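Local coordinates for protein amorpha-4,11-diene synthase (PDB 4GAX) that probably catalyses the metal-dependent conversion of farnesyl diphosphate to a sesquiterpene, at residues Q40-N46 / S253-E257; E53-K57 / K242-E247; L104-Y108 / L126-Y132; L188-A192 / I206-L210; F304-I309 / L422-L428. One frame throughout, in Å; residues are numbered along the deposited sequence.

Overall arrangement
From the N terminus, the loop at 40-46 settles on helix 238-269 and closes the widest circuit of the N-terminal half (interaction 1). Within that circuit, interaction 2 closes a second one, joining helix 52-71 to an earlier part of the same long helix; the centres of the two contacts are about 20 Å apart. Inside interaction 2 lie two short closures in series: interaction 3, between helices 97-111 and 120-129, and interaction 4, between helices 175-194 and 200-211. Interaction 5 follows the others along the chain and pairs helices 299-322 and 419-429 in the metal-binding domain, its centre about 37 Å from that of interaction 4. No two circuits cross.

Interaction 1: Q40-N46 / S253-E257; sequences QFLIVDN and SLHRE
An irregular loop lies along a helix. Residues 253-257 are one turn of helix 238-269, with Glu257 N bonded to Ser253 O (2.9 Å). Gln40 to Leu42 have roughly helical torsions, Ile43 and Val44 are extended (phi/psi near -110/130), and Asp45 (-113/24) turns the chain into Asn46 (-49/128). The CA atoms of Val44 and Glu257 are 6.5 Å apart, those of Asn46 and Ser253 6.0 Å. The direct hydrogen bond is Asn46 ND2 to Ser253 OG (2.9 Å). A water forms the second polar link, donating to Phe41 O and Arg256 O (2.7 Å each) and accepting from Arg256 NE (3.2 Å). The packing centres on Arg256, folded back with chi1 to chi3 all m. Phe41 CD1 lies 3.5 Å from Arg256 NE, which sits at the edge of the ring, and Val44 CG2 is also 3.5 Å from that NE. Phe41 CD1 and Asn46 OD1 occupy opposite faces of the guanidinium. Arg256 NH1 is hydrogen-bonded to Leu557 O, near the C terminus, and Leu42 O receives Ser260 OG one turn along the helix. The N-terminal segment of the synthase is thus held against a long helix at the protein surface. A charged group sandwiched between a phenyl edge and an amide, with its polar atoms served by water and a carbonyl, implies a mixed contact rather than a purely apolar one.

Interaction 2: E53-K57 / K242-E247; sequences EQIVK and KLAKLE
Helices 53-57 and 242-247 run obliquely antiparallel, their local axes 10.3 Å apart and crossing at -143°, with the CA atoms of Val56 and Leu243 closest at 6.3 Å. Val56 has the largest area covered by the other helix (82 Å²). Its chi1 of 137° lies between wells and carries CG2 to 3.8 Å from Leu243 CD1 and 3.9 Å from Leu246 CB, while its CG1 is 3.2 Å from Glu247 OE2. Leu243 is tp; Leu246 lies off the usual wells (-93°/30°) and sets CD2 3.7 Å from Ile55 CG2, with Ile55 mm. At the exposed margin Lys242, extended with all four chi angles t, brings NZ to 4.0 Å from Ile55 CG2. Glu247 (mm) folds its carboxylate beside Val56, where OE1 is hydrogen-bonded to Tyr94 OH. Leu59, one turn beyond on helix 52-71, extends the apolar seam over Lys242, Leu243 and Leu246. This is antiparallel helix-on-helix packing, joining an early helix of the N-terminal domain to the long helix 238-269 of an all-helical plant terpene synthase.

Interaction 3: L104-Y108 / L126-Y132; sequences LQHIY and LMRKQGY
Residues 104-108 are one turn of helix 97-111, with Tyr108 N bonded to Leu104 O (2.8 Å). The segment 126-132 starts helical and finishes in a Schellman motif: Tyr132 N bonds to Met127 O (3.0 Å) and Gly131 N to Arg128 O (2.9 Å), with Gly131 at phi/psi 100/2, where a CB would jam against the preceding carbonyl O. The closest CA pair is Leu104 and Met127, 7.1 Å apart. The Schellman turn brings Tyr132 (phi/psi -87/116, chi1 m) back onto Tyr108 (chi1 t). Their rings form an offset stack, centroids 4.1 Å apart and planes at 9°, and the CB of each tyrosine makes a CH-pi contact with the other ring. Beside the tyrosine pair, Met127 (mm) places CE 3.6 Å from Leu104 CD2 and 4.1 Å from Ile107 CG2. Met127 SD packs 4.0 Å from Tyr108 CB and lies 5.3 Å from the Tyr108 ring centroid, an oblique Met-aromatic contact. Leu104 CD1 touches Gln130 OE1 at 3.5 Å, the NE2 of that amide being bonded to Asp101. Two helices of the N-terminal domain are thus joined by ring stacking, sulfur and aliphatic contacts, so dispersion and shape hold them rather than direct hydrogen bonding.

Interaction 4: L188-A192 / I206-L210; sequences LSIIA and IQRAL
This is apolar packing of two consecutive helices in the N-terminal domain, 175-194 and 200-211, with one water bridge at its margin. The segments 188-192 and 206-210 are regular helix, each with an i to i+4 bond: Ala192 N to Leu188 O and Leu210 N to Ile206 O, both 2.9 Å. Their axes approach to 9.8 Å and cross at -148°; Ala192 and Ile206 have the nearest CA atoms, 6.0 Å apart. Ile206 (mt) is the central wedge. Its CG2 lies 3.8 Å from Leu188 CB and 3.7 Å from Ala192 CB, while its CD1 is 4.1 Å from Ile191 CG2. The small Ala192 lets the backbones draw close here. Joined by a short loop, the two helices make an alpha-alpha hairpin, in keeping with the six-hairpin clan to which this domain belongs. One turn farther on, Leu210 (mt) brings CD2 to 4.1 Å from Leu188 CB and CD1 to 3.8 Å from Ser189 OG, a hydroxyl bonded to Gln185 O of its own helix. The water donates to Ser189 O (3.1 Å) and accepts from Gln207 NE2 (3.0 Å). Helix 157-167 packs against the pair, with Tyr164 on Leu188, Leu160 on Ile191 and Val157 on Ile206.

Interaction 5: F304-I309 / L422-L428; sequences FLAKVI and LTTTCYL
Both segments are continuous helix, running obliquely antiparallel with local axes 9.7 Å apart and a crossing angle of 146°; Leu305 and Thr425 have the closest CA atoms, 6.1 Å apart. Phe304 (chi1 t) sets CD2 3.8 Å from Thr425 CG2 and CE2 4.2 Å from Leu428 CD1. Leu305 (tp) reaches three residues: its CD1 lies 3.6 Å from Thr425 CG2 and 4.0 Å from Leu422 CD2, its CD2 4.0 Å from Cys426 SG. Val308 (t) puts CG1 3.5 Å from Thr425 OG1, a hydroxyl that is hydrogen-bonded to Leu421 O of its own helix, so Thr425 can sit in this buried seam. Ile309 (mt) closes the row with CG1 3.7 Å from Leu422 CD2 (Leu422 mt). In its later turns helix 299-322 carries the aspartate-rich DDxxD motif of class I terpene synthases. Around the pair, in the metal-binding domain's helical bundle, helix 282-292 packs on Leu305, Ile309 and Leu422, helix 351-370 on Phe304, Val308 and Leu428, and helix 519-535 on Cys426.

Interaction 1: Q40-N46 / S253-E257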
# COMPACT_ATOMS: atom_id res chain seq x y z
N GLN A 40 -18.70 15.48 7.34
CA GLN A 40 -18.12 16.25 6.24
C GLN A 40 -17.99 15.47 4.92
O GLN A 40 -17.92 16.07 3.84
CB GLN A 40 -16.76 16.84 6.63
CG GLN A 40 -15.61 15.84 6.62
CD GLN A 40 -14.29 16.45 7.11
OE1 GLN A 40 -13.98 16.42 8.30
NE2 GLN A 40 -13.52 17.01 6.18
N PHE A 41 -17.96 14.15 5.01
CA PHE A 41 -17.80 13.33 3.81
C PHE A 41 -19.11 12.71 3.32
O PHE A 41 -19.12 12.06 2.28
CB PHE A 41 -16.78 12.20 4.04
CG PHE A 41 -15.39 12.69 4.37
CD1 PHE A 41 -14.65 13.40 3.43
CD2 PHE A 41 -14.81 12.39 5.60
CE1 PHE A 41 -13.35 13.83 3.72
CE2 PHE A 41 -13.53 12.82 5.90
CZ PHE A 41 -12.79 13.54 4.96
N LEU A 42 -20.19 12.91 4.07
CA LEU A 42 -21.46 12.23 3.78
C LEU A 42 -22.05 12.65 2.42
O LEU A 42 -22.37 11.81 1.58
CB LEU A 42 -22.48 12.48 4.90
CG LEU A 42 -23.71 11.56 5.00
CD1 LEU A 42 -24.89 12.11 4.21
CD2 LEU A 42 -23.38 10.14 4.55
N ILE A 43 -22.19 13.95 2.24
CA ILE A 43 -22.64 14.52 0.98
C ILE A 43 -21.47 15.26 0.36
O ILE A 43 -20.79 16.04 1.03
CB ILE A 43 -23.80 15.52 1.19
CG1 ILE A 43 -25.00 14.83 1.86
CG2 ILE A 43 -24.21 16.14 -0.14
CD1 ILE A 43 -25.63 13.73 1.02
N VAL A 44 -21.21 15.00 -0.92
CA VAL A 44 -20.15 15.71 -1.62
C VAL A 44 -20.72 16.75 -2.58
O VAL A 44 -21.69 16.49 -3.31
CB VAL A 44 -19.16 14.73 -2.31
CG1 VAL A 44 -18.90 15.12 -3.76
CG2 VAL A 44 -17.87 14.69 -1.52
N ASP A 45 -20.14 17.94 -2.54
CA ASP A 45 -20.58 19.04 -3.38
C ASP A 45 -19.49 19.37 -4.38
O ASP A 45 -19.42 20.49 -4.88
CB ASP A 45 -20.87 20.28 -2.51
CG ASP A 45 -21.98 21.15 -3.08
OD1 ASP A 45 -23.15 20.96 -2.67
OD2 ASP A 45 -21.69 22.03 -3.91
N ASN A 46 -18.64 18.39 -4.66
CA ASN A 46 -17.47 18.60 -5.51
C ASN A 46 -17.81 19.32 -6.82
O ASN A 46 -18.73 18.93 -7.55
CB ASN A 46 -16.68 17.30 -5.71
CG ASN A 46 -15.74 17.00 -4.54
OD1 ASN A 46 -16.19 16.74 -3.42
ND2 ASN A 46 -14.43 17.04 -4.80
N SER A 253 -11.96 14.18 -6.56
CA SER A 253 -13.42 14.26 -6.57
C SER A 253 -14.04 12.87 -6.61
O SER A 253 -15.04 12.61 -5.95
CB SER A 253 -13.94 15.11 -7.74
OG SER A 253 -13.67 16.47 -7.51
N LEU A 254 -13.43 11.98 -7.39
CA LEU A 254 -13.93 10.61 -7.49
C LEU A 254 -13.79 9.90 -6.15
O LEU A 254 -14.72 9.23 -5.69
CB LEU A 254 -13.17 9.84 -8.58
CG LEU A 254 -13.49 8.34 -8.63
CD1 LEU A 254 -14.94 8.07 -9.07
CD2 LEU A 254 -12.51 7.62 -9.55
N HIS A 255 -12.63 10.06 -5.51
CA HIS A 255 -12.41 9.47 -4.18
C HIS A 255 -13.45 9.99 -3.21
O HIS A 255 -13.96 9.23 -2.39
CB HIS A 255 -11.01 9.80 -3.66
CG HIS A 255 -9.91 9.20 -4.48
ND1 HIS A 255 -8.64 9.73 -4.52
CD2 HIS A 255 -9.89 8.10 -5.27
CE1 HIS A 255 -7.88 8.99 -5.32
NE2 HIS A 255 -8.61 8.00 -5.78
N ARG A 256 -13.75 11.28 -3.30
CA ARG A 256 -14.75 11.86 -2.42
C ARG A 256 -16.14 11.28 -2.68
O ARG A 256 -16.92 11.11 -1.74
CB ARG A 256 -14.75 13.38 -2.52
CG ARG A 256 -13.58 14.03 -1.80
CD ARG A 256 -13.74 13.94 -0.29
NE ARG A 256 -14.86 14.76 0.19
CZ ARG A 256 -14.74 16.00 0.65
NH1 ARG A 256 -13.56 16.59 0.72
NH2 ARG A 256 -15.83 16.66 1.06
N GLU A 257 -16.44 11.00 -3.94
CA GLU A 257 -17.72 10.34 -4.29
C GLU A 257 -17.82 8.94 -3.68
O GLU A 257 -18.87 8.55 -3.16
CB GLU A 257 -17.91 10.25 -5.82
CG GLU A 257 -18.00 11.60 -6.54
CD GLU A 257 -18.25 11.46 -8.05
OE1 GLU A 257 -17.79 10.46 -8.64
OE2 GLU A 257 -18.91 12.35 -8.64
O HOH W 1 -17.04 12.50 0.56

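Interaction 2: E53-K57 / K242-E247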
# COMPACT_ATOMS: atom_id res chain seq x y z
N GLU A 53 -12.52 18.67 -19.27
CA GLU A 53 -12.35 17.44 -20.04
C GLU A 53 -11.48 17.73 -21.27
O GLU A 53 -10.60 16.94 -21.62
CB GLU A 53 -13.72 16.92 -20.50
CG GLU A 53 -13.85 15.39 -20.59
CD GLU A 53 -14.99 14.95 -21.51
OE1 GLU A 53 -15.96 14.31 -21.03
OE2 GLU A 53 -14.91 15.22 -22.72
N GLN A 54 -11.71 18.88 -21.89
CA GLN A 54 -11.04 19.25 -23.13
C GLN A 54 -9.59 19.68 -22.94
O GLN A 54 -8.71 19.26 -23.69
CB GLN A 54 -11.81 20.38 -23.83
CG GLN A 54 -11.24 20.73 -25.20
CD GLN A 54 -11.20 19.52 -26.11
OE1 GLN A 54 -12.15 18.72 -26.16
NE2 GLN A 54 -10.10 19.36 -26.84
N ILE A 55 -9.37 20.54 -21.95
CA ILE A 55 -8.02 20.98 -21.61
C ILE A 55 -7.16 19.75 -21.34
O ILE A 55 -6.06 19.62 -21.87
CB ILE A 55 -8.01 21.89 -20.37
CG1 ILE A 55 -8.67 23.25 -20.68
CG2 ILE A 55 -6.59 22.11 -19.85
CD1 ILE A 55 -7.80 24.18 -21.50
N VAL A 56 -7.69 18.85 -20.52
CA VAL A 56 -6.96 17.68 -20.10
C VAL A 56 -6.68 16.75 -21.29
O VAL A 56 -5.61 16.13 -21.36
CB VAL A 56 -7.71 16.94 -18.96
CG1 VAL A 56 -7.70 15.44 -19.17
CG2 VAL A 56 -7.10 17.31 -17.62
N LYS A 57 -7.61 16.69 -22.23
CA LYS A 57 -7.47 15.81 -23.39
C LYS A 57 -6.26 16.23 -24.24
O LYS A 57 -5.43 15.40 -24.62
CB LYS A 57 -8.76 15.81 -24.22
CG LYS A 57 -8.74 14.87 -25.42
CD LYS A 57 -10.14 14.66 -25.99
CE LYS A 57 -10.71 15.93 -26.60
NZ LYS A 57 -12.11 15.73 -27.09
N LYS A 242 0.71 21.06 -15.25
CA LYS A 242 -0.67 21.51 -15.44
C LYS A 242 -1.63 20.33 -15.43
O LYS A 242 -2.67 20.33 -14.76
CB LYS A 242 -0.81 22.29 -16.74
CG LYS A 242 -2.17 22.95 -16.90
CD LYS A 242 -2.31 23.59 -18.28
CE LYS A 242 -3.50 24.53 -18.31
NZ LYS A 242 -3.81 24.96 -19.70
N LEU A 243 -1.26 19.29 -16.18
CA LEU A 243 -2.04 18.07 -16.25
C LEU A 243 -2.12 17.36 -14.90
O LEU A 243 -3.19 16.88 -14.49
CB LEU A 243 -1.42 17.12 -17.27
CG LEU A 243 -2.07 15.75 -17.42
CD1 LEU A 243 -3.54 15.88 -17.78
CD2 LEU A 243 -1.34 14.95 -18.47
N ALA A 244 -0.98 17.26 -14.22
CA ALA A 244 -0.95 16.55 -12.94
C ALA A 244 -1.88 17.17 -11.90
O ALA A 244 -2.49 16.46 -11.10
CB ALA A 244 0.49 16.47 -12.39
N LYS A 245 -1.97 18.49 -11.90
CA LYS A 245 -2.79 19.16 -10.89
C LYS A 245 -4.27 19.06 -11.22
O LYS A 245 -5.10 18.87 -10.33
CB LYS A 245 -2.37 20.62 -10.74
CG LYS A 245 -0.97 20.82 -10.17
CD LYS A 245 -0.58 22.32 -10.23
CE LYS A 245 -0.72 22.99 -8.88
NZ LYS A 245 -0.48 24.48 -8.97
N LEU A 246 -4.61 19.22 -12.51
CA LEU A 246 -6.00 19.10 -12.96
C LEU A 246 -6.50 17.68 -12.66
O LEU A 246 -7.63 17.48 -12.18
CB LEU A 246 -6.12 19.37 -14.46
CG LEU A 246 -6.45 20.79 -14.95
CD1 LEU A 246 -5.93 21.84 -14.00
CD2 LEU A 246 -5.88 21.02 -16.36
N GLU A 247 -5.66 16.71 -12.97
CA GLU A 247 -6.00 15.30 -12.77
C GLU A 247 -6.06 14.96 -11.29
O GLU A 247 -6.92 14.20 -10.87
CB GLU A 247 -4.98 14.41 -13.47
CG GLU A 247 -5.16 14.37 -14.97
CD GLU A 247 -6.45 13.68 -15.37
OE1 GLU A 247 -6.94 12.81 -14.61
OE2 GLU A 247 -6.98 14.00 -16.46

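Interaction 3: L104-Y108 / L126-Y132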
# COMPACT_ATOMS: atom_id res chain seq x y z
N LEU A 104 8.96 0.98 -21.05
CA LEU A 104 9.84 0.21 -20.17
C LEU A 104 10.15 -1.17 -20.73
O LEU A 104 11.27 -1.68 -20.57
CB LEU A 104 9.25 0.11 -18.77
CG LEU A 104 9.11 1.46 -18.06
CD1 LEU A 104 8.55 1.27 -16.65
CD2 LEU A 104 10.44 2.21 -17.99
N GLN A 105 9.17 -1.76 -21.42
CA GLN A 105 9.39 -3.04 -22.09
C GLN A 105 10.48 -2.89 -23.13
O GLN A 105 11.39 -3.73 -23.26
CB GLN A 105 8.11 -3.51 -22.79
CG GLN A 105 8.23 -4.86 -23.47
CD GLN A 105 7.05 -5.15 -24.37
OE1 GLN A 105 6.54 -4.25 -25.04
NE2 GLN A 105 6.59 -6.42 -24.39
N HIS A 106 10.39 -1.80 -23.90
CA HIS A 106 11.34 -1.55 -24.97
C HIS A 106 12.72 -1.25 -24.41
O HIS A 106 13.75 -1.67 -24.98
CB HIS A 106 10.85 -0.40 -25.83
CG HIS A 106 11.72 -0.13 -27.02
ND1 HIS A 106 12.64 0.90 -27.05
CD2 HIS A 106 11.83 -0.77 -28.20
CE1 HIS A 106 13.26 0.89 -28.21
NE2 HIS A 106 12.80 -0.11 -28.93
N ILE A 107 12.76 -0.53 -23.30
CA ILE A 107 14.03 -0.25 -22.61
C ILE A 107 14.66 -1.56 -22.13
O ILE A 107 15.86 -1.80 -22.31
CB ILE A 107 13.84 0.69 -21.40
CG1 ILE A 107 13.38 2.07 -21.86
CG2 ILE A 107 15.16 0.85 -20.62
CD1 ILE A 107 14.32 2.71 -22.85
N TYR A 108 13.83 -2.41 -21.53
CA TYR A 108 14.32 -3.69 -21.04
C TYR A 108 14.82 -4.56 -22.20
O TYR A 108 15.90 -5.16 -22.11
CB TYR A 108 13.26 -4.43 -20.20
CG TYR A 108 13.83 -5.65 -19.51
CD1 TYR A 108 14.82 -5.52 -18.54
CD2 TYR A 108 13.43 -6.93 -19.87
CE1 TYR A 108 15.37 -6.63 -17.92
CE2 TYR A 108 13.97 -8.05 -19.25
CZ TYR A 108 14.94 -7.90 -18.28
OH TYR A 108 15.48 -9.00 -17.66
N LEU A 126 13.40 1.99 -11.77
CA LEU A 126 12.22 1.88 -12.64
C LEU A 126 12.06 0.49 -13.23
O LEU A 126 10.92 -0.00 -13.39
CB LEU A 126 12.26 2.91 -13.78
CG LEU A 126 12.25 4.40 -13.46
CD1 LEU A 126 12.12 5.20 -14.79
CD2 LEU A 126 11.12 4.77 -12.50
N MET A 127 13.17 -0.15 -13.57
CA MET A 127 13.10 -1.53 -14.05
C MET A 127 12.52 -2.45 -12.97
O MET A 127 11.58 -3.19 -13.22
CB MET A 127 14.47 -2.03 -14.52
CG MET A 127 14.94 -1.39 -15.84
SD MET A 127 13.90 -1.78 -17.27
CE MET A 127 12.91 -0.31 -17.37
N ARG A 128 13.08 -2.39 -11.76
CA ARG A 128 12.63 -3.27 -10.67
C ARG A 128 11.20 -2.97 -10.26
O ARG A 128 10.44 -3.88 -9.96
CB ARG A 128 13.58 -3.20 -9.46
CG ARG A 128 14.89 -3.97 -9.69
CD ARG A 128 15.57 -4.38 -8.38
NE ARG A 128 16.72 -5.27 -8.66
CZ ARG A 128 17.54 -5.74 -7.73
NH1 ARG A 128 17.31 -5.44 -6.46
NH2 ARG A 128 18.58 -6.50 -8.07
N LYS A 129 10.83 -1.70 -10.25
CA LYS A 129 9.44 -1.32 -9.96
C LYS A 129 8.49 -1.96 -10.98
O LYS A 129 7.37 -2.34 -10.65
CB LYS A 129 9.29 0.20 -9.95
CG LYS A 129 7.86 0.74 -9.75
CD LYS A 129 7.89 2.28 -9.63
CE LYS A 129 6.47 2.89 -9.59
NZ LYS A 129 5.48 1.96 -8.96
N GLN A 130 8.97 -2.11 -12.22
CA GLN A 130 8.17 -2.69 -13.30
C GLN A 130 8.15 -4.21 -13.20
O GLN A 130 7.41 -4.90 -13.92
CB GLN A 130 8.72 -2.20 -14.65
CG GLN A 130 7.84 -2.49 -15.87
CD GLN A 130 6.54 -1.71 -15.89
OE1 GLN A 130 6.30 -0.84 -15.03
NE2 GLN A 130 5.69 -2.01 -16.87
N GLY A 131 8.95 -4.76 -12.29
CA GLY A 131 8.98 -6.20 -12.11
C GLY A 131 10.16 -6.87 -12.79
O GLY A 131 10.27 -8.10 -12.76
N TYR A 132 11.04 -6.09 -13.44
CA TYR A 132 12.21 -6.70 -14.09
C TYR A 132 13.35 -6.83 -13.08
O TYR A 132 13.86 -5.81 -12.59
CB TYR A 132 12.70 -5.87 -15.27
CG TYR A 132 11.70 -5.69 -16.38
CD1 TYR A 132 11.22 -4.42 -16.72
CD2 TYR A 132 11.22 -6.78 -17.11
CE1 TYR A 132 10.28 -4.25 -17.74
CE2 TYR A 132 10.29 -6.61 -18.12
CZ TYR A 132 9.83 -5.35 -18.44
OH TYR A 132 8.91 -5.19 -19.46

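Interaction 4: L188-A192 / I206-L210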
# COMPACT_ATOMS: atom_id res chain seq x y z
N LEU A 188 23.76 12.75 2.01
CA LEU A 188 22.50 13.48 1.86
C LEU A 188 22.09 14.22 3.13
O LEU A 188 21.61 15.36 3.05
CB LEU A 188 21.39 12.55 1.35
CG LEU A 188 21.50 12.11 -0.12
CD1 LEU A 188 20.51 11.00 -0.45
CD2 LEU A 188 21.30 13.30 -1.08
N SER A 189 22.29 13.60 4.29
CA SER A 189 21.99 14.24 5.58
C SER A 189 22.72 15.57 5.73
O SER A 189 22.12 16.58 6.14
CB SER A 189 22.41 13.34 6.74
OG SER A 189 21.51 12.26 6.89
N ILE A 190 24.01 15.55 5.41
CA ILE A 190 24.86 16.73 5.53
C ILE A 190 24.45 17.79 4.50
O ILE A 190 24.34 18.96 4.83
CB ILE A 190 26.34 16.39 5.25
CG1 ILE A 190 26.88 15.46 6.33
CG2 ILE A 190 27.19 17.65 5.20
CD1 ILE A 190 28.30 14.97 6.03
N ILE A 191 24.23 17.36 3.26
CA ILE A 191 23.88 18.31 2.21
C ILE A 191 22.56 19.01 2.54
O ILE A 191 22.45 20.23 2.39
CB ILE A 191 23.82 17.61 0.82
CG1 ILE A 191 25.20 17.09 0.44
CG2 ILE A 191 23.34 18.57 -0.24
CD1 ILE A 191 25.18 16.16 -0.77
N ALA A 192 21.58 18.26 3.02
CA ALA A 192 20.29 18.84 3.34
C ALA A 192 20.44 19.94 4.40
O ALA A 192 19.78 20.97 4.32
CB ALA A 192 19.30 17.77 3.79
N ILE A 206 15.22 16.44 -0.04
CA ILE A 206 16.17 15.45 0.49
C ILE A 206 15.67 14.87 1.82
O ILE A 206 15.68 13.66 2.04
CB ILE A 206 17.54 16.08 0.72
CG1 ILE A 206 18.11 16.59 -0.60
CG2 ILE A 206 18.50 15.09 1.39
CD1 ILE A 206 19.35 17.48 -0.43
N GLN A 207 15.22 15.72 2.73
CA GLN A 207 14.83 15.24 4.05
C GLN A 207 13.57 14.37 4.00
O GLN A 207 13.44 13.42 4.77
CB GLN A 207 14.70 16.39 5.04
CG GLN A 207 15.72 16.33 6.20
CD GLN A 207 15.87 14.93 6.85
OE1 GLN A 207 14.89 14.19 7.06
NE2 GLN A 207 17.12 14.56 7.18
N ARG A 208 12.65 14.64 3.07
CA ARG A 208 11.49 13.75 2.97
C ARG A 208 11.92 12.37 2.50
O ARG A 208 11.48 11.36 3.04
CB ARG A 208 10.34 14.32 2.10
CG ARG A 208 10.69 14.70 0.67
CD ARG A 208 9.45 15.25 -0.08
NE ARG A 208 8.45 14.22 -0.27
CZ ARG A 208 8.22 13.56 -1.40
NH1 ARG A 208 8.89 13.84 -2.51
NH2 ARG A 208 7.29 12.63 -1.43
N ALA A 209 12.83 12.32 1.52
CA ALA A 209 13.36 11.05 1.03
C ALA A 209 14.06 10.27 2.14
O ALA A 209 13.87 9.05 2.28
CB ALA A 209 14.31 11.29 -0.14
N LEU A 210 14.87 10.97 2.93
CA LEU A 210 15.56 10.33 4.06
C LEU A 210 14.59 9.80 5.12
O LEU A 210 14.85 8.76 5.75
CB LEU A 210 16.56 11.32 4.69
CG LEU A 210 17.74 11.72 3.80
CD1 LEU A 210 18.64 12.73 4.52
CD2 LEU A 210 18.54 10.50 3.37
O HOH W 2 19.23 16.76 7.20

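Interaction 5: F304-I309 / L422-L428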
# COMPACT_ATOMS: atom_id res chain seq x y z
N PHE A 304 -15.71 -1.96 -2.51
CA PHE A 304 -15.96 -3.29 -1.94
C PHE A 304 -14.94 -3.62 -0.85
O PHE A 304 -15.28 -4.16 0.20
CB PHE A 304 -15.91 -4.37 -3.03
CG PHE A 304 -16.24 -5.74 -2.52
CD1 PHE A 304 -17.48 -5.99 -1.96
CD2 PHE A 304 -15.29 -6.75 -2.54
CE1 PHE A 304 -17.80 -7.26 -1.44
CE2 PHE A 304 -15.59 -8.02 -2.02
CZ PHE A 304 -16.86 -8.27 -1.48
N LEU A 305 -13.67 -3.30 -1.11
CA LEU A 305 -12.60 -3.59 -0.18
C LEU A 305 -12.83 -2.82 1.11
O LEU A 305 -12.65 -3.36 2.21
CB LEU A 305 -11.25 -3.25 -0.80
CG LEU A 305 -9.99 -3.38 0.09
CD1 LEU A 305 -9.79 -4.80 0.60
CD2 LEU A 305 -8.74 -2.95 -0.74
N ALA A 306 -13.25 -1.57 0.99
CA ALA A 306 -13.54 -0.77 2.17
C ALA A 306 -14.63 -1.42 3.01
O ALA A 306 -14.53 -1.48 4.24
CB ALA A 306 -13.94 0.65 1.76
N LYS A 307 -15.69 -1.91 2.36
CA LYS A 307 -16.76 -2.61 3.08
C LYS A 307 -16.24 -3.85 3.79
O LYS A 307 -16.59 -4.10 4.94
CB LYS A 307 -17.89 -2.99 2.12
CG LYS A 307 -18.59 -1.76 1.53
CD LYS A 307 -19.64 -2.17 0.48
CE LYS A 307 -20.42 -0.95 -0.04
NZ LYS A 307 -21.46 -1.36 -1.05
N VAL A 308 -15.41 -4.63 3.11
CA VAL A 308 -14.87 -5.84 3.71
C VAL A 308 -13.99 -5.49 4.91
O VAL A 308 -14.04 -6.15 5.94
CB VAL A 308 -14.10 -6.70 2.68
CG1 VAL A 308 -13.38 -7.84 3.35
CG2 VAL A 308 -15.07 -7.24 1.62
N ILE A 309 -13.19 -4.43 4.78
CA ILE A 309 -12.37 -3.98 5.92
C ILE A 309 -13.25 -3.53 7.10
O ILE A 309 -12.94 -3.81 8.27
CB ILE A 309 -11.36 -2.89 5.49
CG1 ILE A 309 -10.35 -3.50 4.51
CG2 ILE A 309 -10.63 -2.30 6.71
CD1 ILE A 309 -9.46 -2.48 3.78
N LEU A 422 -7.44 -9.70 2.61
CA LEU A 422 -7.32 -8.45 1.87
C LEU A 422 -6.85 -8.69 0.44
O LEU A 422 -7.33 -8.02 -0.48
CB LEU A 422 -6.37 -7.47 2.57
CG LEU A 422 -6.82 -7.02 3.97
CD1 LEU A 422 -5.85 -6.00 4.54
CD2 LEU A 422 -8.25 -6.47 3.93
N THR A 423 -5.92 -9.62 0.25
CA THR A 423 -5.43 -9.93 -1.09
C THR A 423 -6.54 -10.50 -1.97
O THR A 423 -6.78 -10.04 -3.09
CB THR A 423 -4.28 -10.96 -1.06
OG1 THR A 423 -3.16 -10.42 -0.34
CG2 THR A 423 -3.84 -11.34 -2.47
N THR A 424 -7.24 -11.50 -1.46
CA THR A 424 -8.30 -12.10 -2.25
C THR A 424 -9.53 -11.19 -2.37
O THR A 424 -10.32 -11.35 -3.31
CB THR A 424 -8.68 -13.49 -1.73
OG1 THR A 424 -9.08 -13.40 -0.36
CG2 THR A 424 -7.47 -14.44 -1.85
N THR A 425 -9.69 -10.25 -1.44
CA THR A 425 -10.78 -9.27 -1.58
C THR A 425 -10.46 -8.38 -2.78
O THR A 425 -11.37 -7.95 -3.53
CB THR A 425 -10.96 -8.39 -0.33
OG1 THR A 425 -11.36 -9.22 0.78
CG2 THR A 425 -12.05 -7.34 -0.57
N CYS A 426 -9.17 -8.10 -2.98
CA CYS A 426 -8.74 -7.39 -4.20
C CYS A 426 -9.01 -8.22 -5.45
O CYS A 426 -9.35 -7.66 -6.51
CB CYS A 426 -7.26 -7.02 -4.15
SG CYS A 426 -6.92 -5.63 -3.02
N TYR A 427 -8.82 -9.54 -5.35
CA TYR A 427 -9.13 -10.41 -6.47
C TYR A 427 -10.59 -10.23 -6.89
O TYR A 427 -10.91 -10.08 -8.08
CB TYR A 427 -8.92 -11.88 -6.11
CG TYR A 427 -7.49 -12.38 -6.08
CD1 TYR A 427 -7.22 -13.74 -6.15
CD2 TYR A 427 -6.41 -11.50 -5.92
CE1 TYR A 427 -5.92 -14.22 -6.11
CE2 TYR A 427 -5.10 -11.99 -5.88
CZ TYR A 427 -4.87 -13.35 -5.98
OH TYR A 427 -3.59 -13.85 -5.94
N LEU A 428 -11.49 -10.25 -5.91
CA LEU A 428 -12.92 -10.17 -6.20
C LEU A 428 -13.27 -8.82 -6.82
O LEU A 428 -14.10 -8.75 -7.72
CB LEU A 428 -13.75 -10.38 -4.93
CG LEU A 428 -13.66 -11.76 -4.30
CD1 LEU A 428 -14.72 -11.92 -3.19
CD2 LEU A 428 -13.86 -12.83 -5.37